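Local coordinates for protein ribonucleoside triphosphate reductase (Lactobacillus leichmannii, PDB 1L1L) that reduces ribonucleoside triphosphates to their 2'-deoxy forms in a B12-dependent reaction, working as an allosterically regulated monomer that mimics a dimer, at residues 54-59 with 83-88; 192-197 with 272-277; 575-578 with 582-585. One frame throughout, in Å; residues are numbered along the deposited sequence.

Interaction 1. Residues 54-59 with 83-88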
ATOM      1  N   ARG A  54      -4.852   0.213  21.849  1.00 33.06           N
ATOM      2  CA  ARG A  54      -5.995   0.635  21.056  1.00 31.48           C
ATOM      3  C   ARG A  54      -6.089  -0.130  19.736  1.00 30.55           C
ATOM      4  O   ARG A  54      -7.178  -0.320  19.207  1.00 29.30           O
ATOM      5  CB  ARG A  54      -5.952   2.140  20.794  1.00 32.01           C
ATOM      6  CG  ARG A  54      -4.811   2.610  19.930  1.00 30.92           C
ATOM      7  CD  ARG A  54      -5.115   4.003  19.387  1.00 31.86           C
ATOM      8  NE  ARG A  54      -3.937   4.606  18.772  1.00 31.80           N
ATOM      9  CZ  ARG A  54      -3.414   4.222  17.615  1.00 31.10           C
ATOM     10  NH1 ARG A  54      -3.965   3.229  16.922  1.00 30.13           N
ATOM     11  NH2 ARG A  54      -2.329   4.831  17.159  1.00 30.20           N
ATOM     12  N   VAL A  55      -4.957  -0.580  19.203  1.00 30.93           N
ATOM     13  CA  VAL A  55      -4.997  -1.331  17.955  1.00 31.28           C
ATOM     14  C   VAL A  55      -5.658  -2.689  18.167  1.00 32.37           C
ATOM     15  O   VAL A  55      -6.523  -3.108  17.386  1.00 30.88           O
ATOM     16  CB  VAL A  55      -3.591  -1.568  17.386  1.00 31.81           C
ATOM     17  CG1 VAL A  55      -3.673  -2.482  16.170  1.00 31.42           C
ATOM     18  CG2 VAL A  55      -2.963  -0.238  17.006  1.00 31.31           C
ATOM     19  N   VAL A  56      -5.231  -3.367  19.228  1.00 32.80           N
ATOM     20  CA  VAL A  56      -5.757  -4.680  19.585  1.00 33.73           C
ATOM     21  C   VAL A  56      -7.234  -4.607  19.948  1.00 33.33           C
ATOM     22  O   VAL A  56      -8.035  -5.415  19.477  1.00 33.95           O
ATOM     23  CB  VAL A  56      -4.983  -5.276  20.778  1.00 34.25           C
ATOM     24  CG1 VAL A  56      -5.672  -6.555  21.277  1.00 34.12           C
ATOM     25  CG2 VAL A  56      -3.566  -5.585  20.358  1.00 33.89           C
ATOM     26  N   GLU A  57      -7.587  -3.649  20.798  1.00 33.46           N
ATOM     27  CA  GLU A  57      -8.974  -3.474  21.222  1.00 33.47           C
ATOM     28  C   GLU A  57      -9.849  -3.109  20.040  1.00 33.05           C
ATOM     29  O   GLU A  57     -10.990  -3.560  19.924  1.00 32.27           O
ATOM     30  CB  GLU A  57      -9.076  -2.385  22.297  1.00 34.33           C
ATOM     31  CG  GLU A  57      -8.938  -2.918  23.716  1.00 35.45           C
ATOM     32  CD  GLU A  57      -8.827  -1.826  24.769  1.00 36.67           C
ATOM     33  OE1 GLU A  57      -9.542  -0.804  24.676  1.00 37.62           O
ATOM     34  OE2 GLU A  57      -8.026  -2.010  25.709  1.00 37.69           O
ATOM     35  N   GLY A  58      -9.306  -2.277  19.157  1.00 32.41           N
ATOM     36  CA  GLY A  58     -10.062  -1.875  17.992  1.00 30.59           C
ATOM     37  C   GLY A  58     -10.402  -3.043  17.089  1.00 29.83           C
ATOM     38  O   GLY A  58     -11.486  -3.078  16.512  1.00 31.04           O
ATOM     39  N   ASN A  59      -9.490  -4.003  16.962  1.00 29.09           N
ATOM     40  CA  ASN A  59      -9.727  -5.151  16.089  1.00 29.65           C
ATOM     41  C   ASN A  59     -10.639  -6.209  16.706  1.00 30.51           C
ATOM     42  O   ASN A  59     -11.554  -6.710  16.050  1.00 28.36           O
ATOM     43  CB  ASN A  59      -8.391  -5.801  15.697  1.00 29.26           C
ATOM     44  CG  ASN A  59      -8.563  -6.990  14.759  1.00 30.51           C
ATOM     45  OD1 ASN A  59      -8.634  -8.141  15.194  1.00 28.82           O
ATOM     46  ND2 ASN A  59      -8.626  -6.714  13.459  1.00 29.72           N
ATOM     47  N   GLU A  83      -5.479 -10.588  24.570  1.00 32.80           N
ATOM     48  CA  GLU A  83      -4.304 -10.494  25.416  1.00 32.76           C
ATOM     49  C   GLU A  83      -3.119 -11.159  24.728  1.00 32.25           C
ATOM     50  O   GLU A  83      -1.996 -10.679  24.829  1.00 32.36           O
ATOM     51  CB  GLU A  83      -4.572 -11.144  26.785  1.00 33.61           C
ATOM     52  CG  GLU A  83      -5.728 -10.516  27.525  1.00 33.62           C
ATOM     53  CD  GLU A  83      -5.879 -11.061  28.939  1.00 36.02           C
ATOM     54  OE1 GLU A  83      -5.524 -12.245  29.148  1.00 35.01           O
ATOM     55  OE2 GLU A  83      -6.358 -10.304  29.818  1.00 34.57           O
ATOM     56  N   ARG A  84      -3.363 -12.264  24.028  1.00 32.14           N
ATOM     57  CA  ARG A  84      -2.288 -12.946  23.307  1.00 32.88           C
ATOM     58  C   ARG A  84      -1.844 -12.025  22.163  1.00 32.56           C
ATOM     59  O   ARG A  84      -0.654 -11.838  21.903  1.00 31.14           O
ATOM     60  CB  ARG A  84      -2.791 -14.258  22.702  1.00 34.95           C
ATOM     61  CG  ARG A  84      -2.874 -15.446  23.643  1.00 37.67           C
ATOM     62  CD  ARG A  84      -3.403 -16.660  22.874  1.00 40.04           C
ATOM     63  NE  ARG A  84      -4.848 -16.575  22.679  1.00 43.52           N
ATOM     64  CZ  ARG A  84      -5.540 -17.318  21.818  1.00 44.43           C
ATOM     65  NH1 ARG A  84      -4.919 -18.210  21.052  1.00 45.98           N
ATOM     66  NH2 ARG A  84      -6.856 -17.177  21.736  1.00 44.63           N
ATOM     67  N   LEU A  85      -2.834 -11.457  21.491  1.00 32.73           N
ATOM     68  CA  LEU A  85      -2.583 -10.563  20.370  1.00 34.29           C
ATOM     69  C   LEU A  85      -1.709  -9.414  20.863  1.00 33.82           C
ATOM     70  O   LEU A  85      -0.678  -9.120  20.266  1.00 34.83           O
ATOM     71  CB  LEU A  85      -3.915 -10.055  19.825  1.00 35.20           C
ATOM     72  CG  LEU A  85      -4.006  -9.575  18.375  1.00 36.05           C
ATOM     73  CD1 LEU A  85      -3.416 -10.611  17.430  1.00 35.81           C
ATOM     74  CD2 LEU A  85      -5.470  -9.308  18.044  1.00 36.07           C
ATOM     75  N   TYR A  86      -2.103  -8.789  21.972  1.00 33.20           N
ATOM     76  CA  TYR A  86      -1.324  -7.690  22.519  1.00 32.33           C
ATOM     77  C   TYR A  86       0.116  -8.106  22.795  1.00 32.56           C
ATOM     78  O   TYR A  86       1.052  -7.370  22.472  1.00 32.59           O
ATOM     79  CB  TYR A  86      -1.961  -7.161  23.807  1.00 31.42           C
ATOM     80  CG  TYR A  86      -1.244  -5.962  24.384  1.00 29.70           C
ATOM     81  CD1 TYR A  86       0.004  -6.088  24.995  1.00 29.55           C
ATOM     82  CD2 TYR A  86      -1.796  -4.691  24.276  1.00 30.43           C
ATOM     83  CE1 TYR A  86       0.687  -4.968  25.478  1.00 30.00           C
ATOM     84  CE2 TYR A  86      -1.131  -3.571  24.755  1.00 29.43           C
ATOM     85  CZ  TYR A  86       0.106  -3.715  25.347  1.00 29.94           C
ATOM     86  OH  TYR A  86       0.772  -2.593  25.777  1.00 31.85           O
ATOM     87  N   LYS A  87       0.303  -9.278  23.401  1.00 32.05           N
ATOM     88  CA  LYS A  87       1.646  -9.746  23.715  1.00 31.89           C
ATOM     89  C   LYS A  87       2.486  -9.986  22.459  1.00 31.20           C
ATOM     90  O   LYS A  87       3.694  -9.738  22.450  1.00 30.78           O
ATOM     91  CB  LYS A  87       1.578 -11.034  24.549  1.00 32.92           C
ATOM     92  CG  LYS A  87       2.935 -11.600  24.914  1.00 35.09           C
ATOM     93  CD  LYS A  87       2.816 -12.815  25.849  1.00 37.76           C
ATOM     94  CE  LYS A  87       4.185 -13.446  26.106  1.00 39.29           C
ATOM     95  NZ  LYS A  87       4.136 -14.637  27.018  1.00 40.74           N
ATOM     96  N   LEU A  88       1.839 -10.481  21.410  1.00 29.60           N
ATOM     97  CA  LEU A  88       2.501 -10.766  20.143  1.00 29.70           C
ATOM     98  C   LEU A  88       2.974  -9.499  19.428  1.00 28.80           C
ATOM     99  O   LEU A  88       4.134  -9.401  19.016  1.00 28.65           O
ATOM    100  CB  LEU A  88       1.544 -11.524  19.220  1.00 29.19           C
ATOM    101  CG  LEU A  88       2.050 -11.800  17.806  1.00 28.31           C
ATOM    102  CD1 LEU A  88       3.297 -12.670  17.844  1.00 28.37           C
ATOM    103  CD2 LEU A  88       0.943 -12.476  17.007  1.00 28.52           C
TER

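Interaction 2. Residues 192-197 with 272-277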
ATOM      1  N   SER A 192     -13.048  34.132   0.509  1.00 49.70           N
ATOM      2  CA  SER A 192     -12.326  32.942   0.937  1.00 49.02           C
ATOM      3  C   SER A 192     -10.881  33.270   1.296  1.00 48.37           C
ATOM      4  O   SER A 192     -10.287  34.192   0.736  1.00 48.99           O
ATOM      5  CB  SER A 192     -12.364  31.889  -0.172  1.00 48.93           C
ATOM      6  OG  SER A 192     -11.663  30.721   0.211  1.00 48.62           O
ATOM      7  N   GLU A 193     -10.317  32.526   2.243  1.00 47.99           N
ATOM      8  CA  GLU A 193      -8.931  32.749   2.643  1.00 47.82           C
ATOM      9  C   GLU A 193      -8.010  32.136   1.592  1.00 47.04           C
ATOM     10  O   GLU A 193      -6.788  32.244   1.682  1.00 46.83           O
ATOM     11  CB  GLU A 193      -8.648  32.096   3.994  1.00 48.94           C
ATOM     12  CG  GLU A 193      -9.573  32.538   5.116  1.00 50.55           C
ATOM     13  CD  GLU A 193      -9.240  31.868   6.433  1.00 51.48           C
ATOM     14  OE1 GLU A 193     -10.006  32.047   7.407  1.00 52.61           O
ATOM     15  OE2 GLU A 193      -8.208  31.165   6.495  1.00 51.97           O
ATOM     16  N   SER A 194      -8.612  31.486   0.601  1.00 46.29           N
ATOM     17  CA  SER A 194      -7.861  30.836  -0.469  1.00 45.77           C
ATOM     18  C   SER A 194      -8.147  31.476  -1.821  1.00 45.53           C
ATOM     19  O   SER A 194      -7.853  30.894  -2.861  1.00 44.33           O
ATOM     20  CB  SER A 194      -8.231  29.353  -0.538  1.00 45.13           C
ATOM     21  OG  SER A 194      -8.045  28.726   0.717  1.00 45.03           O
ATOM     22  N   TYR A 195      -8.725  32.671  -1.802  1.00 45.81           N
ATOM     23  CA  TYR A 195      -9.059  33.366  -3.041  1.00 46.57           C
ATOM     24  C   TYR A 195      -7.858  33.568  -3.965  1.00 46.64           C
ATOM     25  O   TYR A 195      -7.813  33.007  -5.059  1.00 46.54           O
ATOM     26  CB  TYR A 195      -9.706  34.718  -2.731  1.00 46.86           C
ATOM     27  CG  TYR A 195      -9.875  35.595  -3.946  1.00 47.03           C
ATOM     28  CD1 TYR A 195      -9.116  36.756  -4.099  1.00 47.14           C
ATOM     29  CD2 TYR A 195     -10.778  35.255  -4.955  1.00 47.21           C
ATOM     30  CE1 TYR A 195      -9.251  37.561  -5.228  1.00 47.67           C
ATOM     31  CE2 TYR A 195     -10.922  36.051  -6.088  1.00 47.51           C
ATOM     32  CZ  TYR A 195     -10.154  37.203  -6.219  1.00 47.60           C
ATOM     33  OH  TYR A 195     -10.287  37.996  -7.342  1.00 48.17           O
ATOM     34  N   ASP A 196      -6.890  34.369  -3.531  1.00 46.92           N
ATOM     35  CA  ASP A 196      -5.714  34.623  -4.356  1.00 47.38           C
ATOM     36  C   ASP A 196      -5.142  33.322  -4.914  1.00 46.87           C
ATOM     37  O   ASP A 196      -5.115  33.122  -6.130  1.00 46.99           O
ATOM     38  CB  ASP A 196      -4.637  35.374  -3.556  1.00 48.58           C
ATOM     39  CG  ASP A 196      -5.010  36.831  -3.289  1.00 50.27           C
ATOM     40  OD1 ASP A 196      -5.412  37.530  -4.247  1.00 51.14           O
ATOM     41  OD2 ASP A 196      -4.891  37.281  -2.126  1.00 51.15           O
ATOM     42  N   ALA A 197      -4.701  32.439  -4.022  1.00 45.68           N
ATOM     43  CA  ALA A 197      -4.128  31.157  -4.418  1.00 44.45           C
ATOM     44  C   ALA A 197      -4.943  30.446  -5.494  1.00 43.17           C
ATOM     45  O   ALA A 197      -4.380  29.857  -6.423  1.00 42.95           O
ATOM     46  CB  ALA A 197      -3.982  30.255  -3.200  1.00 44.70           C
ATOM     47  N   SER A 272      -5.123  20.813   2.121  1.00 38.40           N
ATOM     48  CA  SER A 272      -4.294  21.360   1.047  1.00 37.42           C
ATOM     49  C   SER A 272      -4.891  22.640   0.463  1.00 36.97           C
ATOM     50  O   SER A 272      -4.209  23.398  -0.239  1.00 36.87           O
ATOM     51  CB  SER A 272      -4.170  20.329  -0.068  1.00 36.29           C
ATOM     52  OG  SER A 272      -5.459  20.027  -0.577  1.00 34.46           O
ATOM     53  N   GLY A 273      -6.161  22.887   0.758  1.00 36.28           N
ATOM     54  CA  GLY A 273      -6.818  24.050   0.195  1.00 35.72           C
ATOM     55  C   GLY A 273      -7.484  23.554  -1.077  1.00 34.85           C
ATOM     56  O   GLY A 273      -7.229  22.423  -1.486  1.00 35.12           O
ATOM     57  N   PRO A 274      -8.323  24.360  -1.735  1.00 34.36           N
ATOM     58  CA  PRO A 274      -8.994  23.916  -2.958  1.00 33.94           C
ATOM     59  C   PRO A 274      -8.128  24.007  -4.213  1.00 33.77           C
ATOM     60  O   PRO A 274      -8.504  23.489  -5.260  1.00 33.71           O
ATOM     61  CB  PRO A 274     -10.188  24.852  -3.033  1.00 34.32           C
ATOM     62  CG  PRO A 274      -9.570  26.154  -2.572  1.00 34.08           C
ATOM     63  CD  PRO A 274      -8.726  25.734  -1.380  1.00 33.94           C
ATOM     64  N   MET A 275      -6.973  24.655  -4.099  1.00 33.23           N
ATOM     65  CA  MET A 275      -6.091  24.842  -5.244  1.00 33.70           C
ATOM     66  C   MET A 275      -5.829  23.560  -6.034  1.00 32.93           C
ATOM     67  O   MET A 275      -6.043  23.527  -7.246  1.00 32.97           O
ATOM     68  CB  MET A 275      -4.771  25.479  -4.797  1.00 34.13           C
ATOM     69  CG  MET A 275      -4.913  26.914  -4.282  1.00 35.82           C
ATOM     70  SD  MET A 275      -5.658  27.029  -2.614  1.00 37.30           S
ATOM     71  CE  MET A 275      -4.281  26.513  -1.634  1.00 34.81           C
ATOM     72  N   PRO A 276      -5.363  22.488  -5.370  1.00 32.25           N
ATOM     73  CA  PRO A 276      -5.117  21.256  -6.133  1.00 31.82           C
ATOM     74  C   PRO A 276      -6.375  20.721  -6.810  1.00 31.30           C
ATOM     75  O   PRO A 276      -6.298  20.110  -7.885  1.00 29.30           O
ATOM     76  CB  PRO A 276      -4.555  20.293  -5.081  1.00 33.15           C
ATOM     77  CG  PRO A 276      -5.135  20.816  -3.788  1.00 32.64           C
ATOM     78  CD  PRO A 276      -4.998  22.310  -3.958  1.00 32.69           C
ATOM     79  N   LEU A 277      -7.532  20.950  -6.188  1.00 30.17           N
ATOM     80  CA  LEU A 277      -8.797  20.492  -6.760  1.00 30.07           C
ATOM     81  C   LEU A 277      -9.143  21.285  -8.021  1.00 30.28           C
ATOM     82  O   LEU A 277      -9.686  20.741  -8.980  1.00 29.50           O
ATOM     83  CB  LEU A 277      -9.938  20.642  -5.747  1.00 29.90           C
ATOM     84  CG  LEU A 277     -11.327  20.263  -6.267  1.00 29.95           C
ATOM     85  CD1 LEU A 277     -11.338  18.798  -6.673  1.00 30.92           C
ATOM     86  CD2 LEU A 277     -12.386  20.542  -5.198  1.00 31.34           C
TER

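Interaction 3. Residues 575-578 with 582-585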
ATOM      1  N   ILE A 575      18.714   8.625   8.702  1.00 27.72           N
ATOM      2  CA  ILE A 575      17.307   8.965   8.826  1.00 28.29           C
ATOM      3  C   ILE A 575      17.233  10.482   8.859  1.00 28.33           C
ATOM      4  O   ILE A 575      17.939  11.127   9.634  1.00 27.12           O
ATOM      5  CB  ILE A 575      16.718   8.390  10.123  1.00 28.89           C
ATOM      6  CG1 ILE A 575      17.012   6.895  10.187  1.00 30.26           C
ATOM      7  CG2 ILE A 575      15.225   8.649  10.178  1.00 30.07           C
ATOM      8  CD1 ILE A 575      16.561   6.135   8.944  1.00 31.47           C
ATOM      9  N   ARG A 576      16.389  11.054   8.005  1.00 28.19           N
ATOM     10  CA  ARG A 576      16.254  12.499   7.923  1.00 29.82           C
ATOM     11  C   ARG A 576      15.132  13.049   8.790  1.00 29.28           C
ATOM     12  O   ARG A 576      14.010  12.518   8.797  1.00 30.11           O
ATOM     13  CB  ARG A 576      16.063  12.903   6.453  1.00 31.28           C
ATOM     14  CG  ARG A 576      17.110  12.231   5.570  1.00 35.06           C
ATOM     15  CD  ARG A 576      17.395  12.974   4.277  1.00 38.92           C
ATOM     16  NE  ARG A 576      16.188  13.227   3.503  1.00 41.86           N
ATOM     17  CZ  ARG A 576      16.195  13.699   2.260  1.00 44.27           C
ATOM     18  NH1 ARG A 576      15.048  13.910   1.617  1.00 45.27           N
ATOM     19  NH2 ARG A 576      17.351  13.942   1.651  1.00 44.36           N
ATOM     20  N   PHE A 577      15.455  14.116   9.520  1.00 28.31           N
ATOM     21  CA  PHE A 577      14.530  14.786  10.424  1.00 28.98           C
ATOM     22  C   PHE A 577      14.475  16.279  10.153  1.00 29.04           C
ATOM     23  O   PHE A 577      15.476  16.885   9.777  1.00 28.97           O
ATOM     24  CB  PHE A 577      14.982  14.656  11.895  1.00 27.54           C
ATOM     25  CG  PHE A 577      15.004  13.252  12.421  1.00 25.93           C
ATOM     26  CD1 PHE A 577      16.088  12.417  12.175  1.00 25.97           C
ATOM     27  CD2 PHE A 577      13.924  12.760  13.150  1.00 26.31           C
ATOM     28  CE1 PHE A 577      16.101  11.103  12.641  1.00 25.44           C
ATOM     29  CE2 PHE A 577      13.924  11.449  13.622  1.00 24.56           C
ATOM     30  CZ  PHE A 577      15.011  10.617  13.368  1.00 25.59           C
ATOM     31  N   GLN A 578      13.310  16.870  10.387  1.00 30.04           N
ATOM     32  CA  GLN A 578      13.153  18.311  10.265  1.00 31.43           C
ATOM     33  C   GLN A 578      14.011  18.845  11.412  1.00 31.46           C
ATOM     34  O   GLN A 578      14.055  18.244  12.489  1.00 29.76           O
ATOM     35  CB  GLN A 578      11.689  18.711  10.479  1.00 34.22           C
ATOM     36  CG  GLN A 578      10.967  19.147   9.201  1.00 38.88           C
ATOM     37  CD  GLN A 578       9.447  19.162   9.338  1.00 42.06           C
ATOM     38  OE1 GLN A 578       8.745  19.757   8.513  1.00 44.50           O
ATOM     39  NE2 GLN A 578       8.932  18.492  10.365  1.00 43.89           N
ATOM     40  N   PRO A 582      11.215  17.199  17.667  1.00 30.78           N
ATOM     41  CA  PRO A 582      11.401  16.970  19.107  1.00 31.35           C
ATOM     42  C   PRO A 582      12.398  15.862  19.454  1.00 30.86           C
ATOM     43  O   PRO A 582      13.048  15.905  20.503  1.00 32.56           O
ATOM     44  CB  PRO A 582       9.991  16.629  19.584  1.00 31.28           C
ATOM     45  CG  PRO A 582       9.135  17.454  18.689  1.00 32.31           C
ATOM     46  CD  PRO A 582       9.781  17.243  17.329  1.00 30.92           C
ATOM     47  N   LEU A 583      12.519  14.872  18.576  1.00 28.87           N
ATOM     48  CA  LEU A 583      13.426  13.754  18.796  1.00 28.98           C
ATOM     49  C   LEU A 583      14.924  14.053  18.676  1.00 29.00           C
ATOM     50  O   LEU A 583      15.742  13.342  19.251  1.00 29.31           O
ATOM     51  CB  LEU A 583      13.084  12.611  17.830  1.00 28.03           C
ATOM     52  CG  LEU A 583      11.703  11.976  17.980  1.00 28.47           C
ATOM     53  CD1 LEU A 583      11.502  10.923  16.891  1.00 26.89           C
ATOM     54  CD2 LEU A 583      11.580  11.351  19.381  1.00 28.12           C
ATOM     55  N   LEU A 584      15.295  15.092  17.933  1.00 28.78           N
ATOM     56  CA  LEU A 584      16.709  15.382  17.738  1.00 27.94           C
ATOM     57  C   LEU A 584      17.535  15.619  18.990  1.00 28.03           C
ATOM     58  O   LEU A 584      18.642  15.095  19.106  1.00 28.33           O
ATOM     59  CB  LEU A 584      16.897  16.559  16.780  1.00 27.39           C
ATOM     60  CG  LEU A 584      16.612  16.262  15.304  1.00 27.88           C
ATOM     61  CD1 LEU A 584      16.901  17.526  14.467  1.00 27.55           C
ATOM     62  CD2 LEU A 584      17.484  15.106  14.832  1.00 25.70           C
ATOM     63  N   PRO A 585      17.023  16.416  19.941  1.00 28.22           N
ATOM     64  CA  PRO A 585      17.855  16.614  21.128  1.00 27.57           C
ATOM     65  C   PRO A 585      18.132  15.305  21.848  1.00 26.17           C
ATOM     66  O   PRO A 585      19.229  15.100  22.350  1.00 25.25           O
ATOM     67  CB  PRO A 585      17.063  17.630  21.964  1.00 28.35           C
ATOM     68  CG  PRO A 585      15.675  17.572  21.425  1.00 30.18           C
ATOM     69  CD  PRO A 585      15.831  17.278  19.962  1.00 28.70           C
TER

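Interaction 1. Residues 54-59 with 83-88
V56 has the largest share of this contact, and its two methyl groups divide the work between L85 and Y86. A chi1 of 172°, with CG1 opposite the backbone nitrogen and CG2 beside it, puts the first methyl toward L85 and the second toward Y86. The CG2 branch presses on the backbone of Y86, with V56 CG2 3.8 Å from Y86 CA, and it also touches the root of that side chain, V56 CG2 lying 4.1 Å from Y86 CB. The other branch lies along the flank of L85, near both its CB and its CD2 methyl, V56 CG1 to L85 CB being 4.2 Å. These two side chains run past each other in opposite directions.

The setting is a roughly antiparallel helix pair within the family's alpha domain. The segments belong to helices 48-60 and 72-90, and their local axes come within 9.5 Å at an angle of 145°. V56 sits where the backbones come nearest, with 6.1 Å between V56 CA and Y86 CA, and from there its methyls span to L85 and Y86.

V56 CG2 borders the near part of the Y86 ring obliquely, while the hydroxyl end runs on past it. CG is anti to the backbone nitrogen (chi1 -177°), and the ring passes among V52 and K53 of the first helix and F11, I12 and V15 of helix 9-18, with OH hydrogen-bonded to the carbonyl of D49. One turn after V56, N59 approaches loosely, its OD1 4.4 Å from L85 CD2. The N59 amide is held by helix 436-450, where OD1 takes a hydrogen bond from R449 NE and ND2 gives one to the carbonyl of Y446; L85 rests on Y446 and R449 of that same helix.

Interaction 2. Residues 192-197 with 272-277
Three successive torsions near 70° in size fold M275 into a compact bend: chi1 of -66° sets CG beside the backbone nitrogen, and chi2 and chi3, 74° and 75°, turn the chain twice more. The methyl of A197 lies against the outer side of this bend, along CG and SD. M275 CG is 3.6 Å from A197 CB, the sulfur follows with M275 SD 3.7 Å from A197 CB, and the terminal methyl stays close, M275 CE to A197 CB being 4.1 Å. Curling back this way also carries M275 CE to 4.0 Å from G273 CA, over a glycine whose positive phi suits a residue without a side chain.

A second patch lies beside the first. S194 holds the N-cap position of helix 195-200, but its hydroxyl makes no capping bond and turns to P274 instead, S194 OG and P274 CD being 3.7 Å apart. The sulfur of M275 also borders this serine, S194 CB to M275 SD measuring 4.0 Å. Just upstream, S192 OG accepts from S194 N in an ST turn that shapes the approach to the helix. The contact thus joins two helix beginnings, of 195-200 and 275-289, within the insertion domain of B12-dependent reductases. Its surfaces are mostly apolar, with one hydroxyl laid against the proline ring, and they meet by van der Waals contact with no hydrogen bond between the segments.

Interaction 3. Residues 575-578 with 582-585
F577 points from the last part of strand 570-578 into the start of helix 583-589, a tight strand-to-helix connection on an antiparallel sheet in which this strand lies between 603-611 and 690-692. Its CB already touches the helix: F577 CB is 3.9 Å from L584 CD2 and 4.1 Å from L584 CG. At the ring root the same methyl persists, F577 CG to L584 CD2 being 3.9 Å, and it still borders the near flank, with F577 CD1 4.0 Å from L584 CD2. Farther out the partner changes, and F577 CE2 meets the methyl L583 CD1 at 4.1 Å. Both leucine methyls lie oblique to the ring. A chi1 of -64° places CG beside the backbone nitrogen and opposite the carbonyl carbon, which directs the ring to this pair.

Other neighbours complete the surroundings: R33 makes a cation-pi contact with the F577 ring, V29 of helix 27-32 packs against both F577 and L583, and V606 of the adjoining strand touches F577 and L584. The second methyl of L584 turns to the strand backbone, where L584 CD1 lies 3.5 Å from the carbonyl oxygen Q578 O.

The three contacts follow one another along the chain without overlap and touch nowhere. Interaction 1 pairs helices 48-60 and 72-90 of the alpha domain; interaction 2 joins the starts of helices 195-200 and 275-289 in the insertion domain, its centre about 41 Å from that of interaction 1. Interaction 3 ties a strand of a four-stranded antiparallel sheet to the next helix, its centre about 29 Å from the centre of interaction 1 and about 31 Å from that of interaction 2. All three lie in separate parts of the fold, and each is mainly van der Waals packing. The insertion carrying interaction 2 probably supplies what a second subunit provides in dimeric relatives.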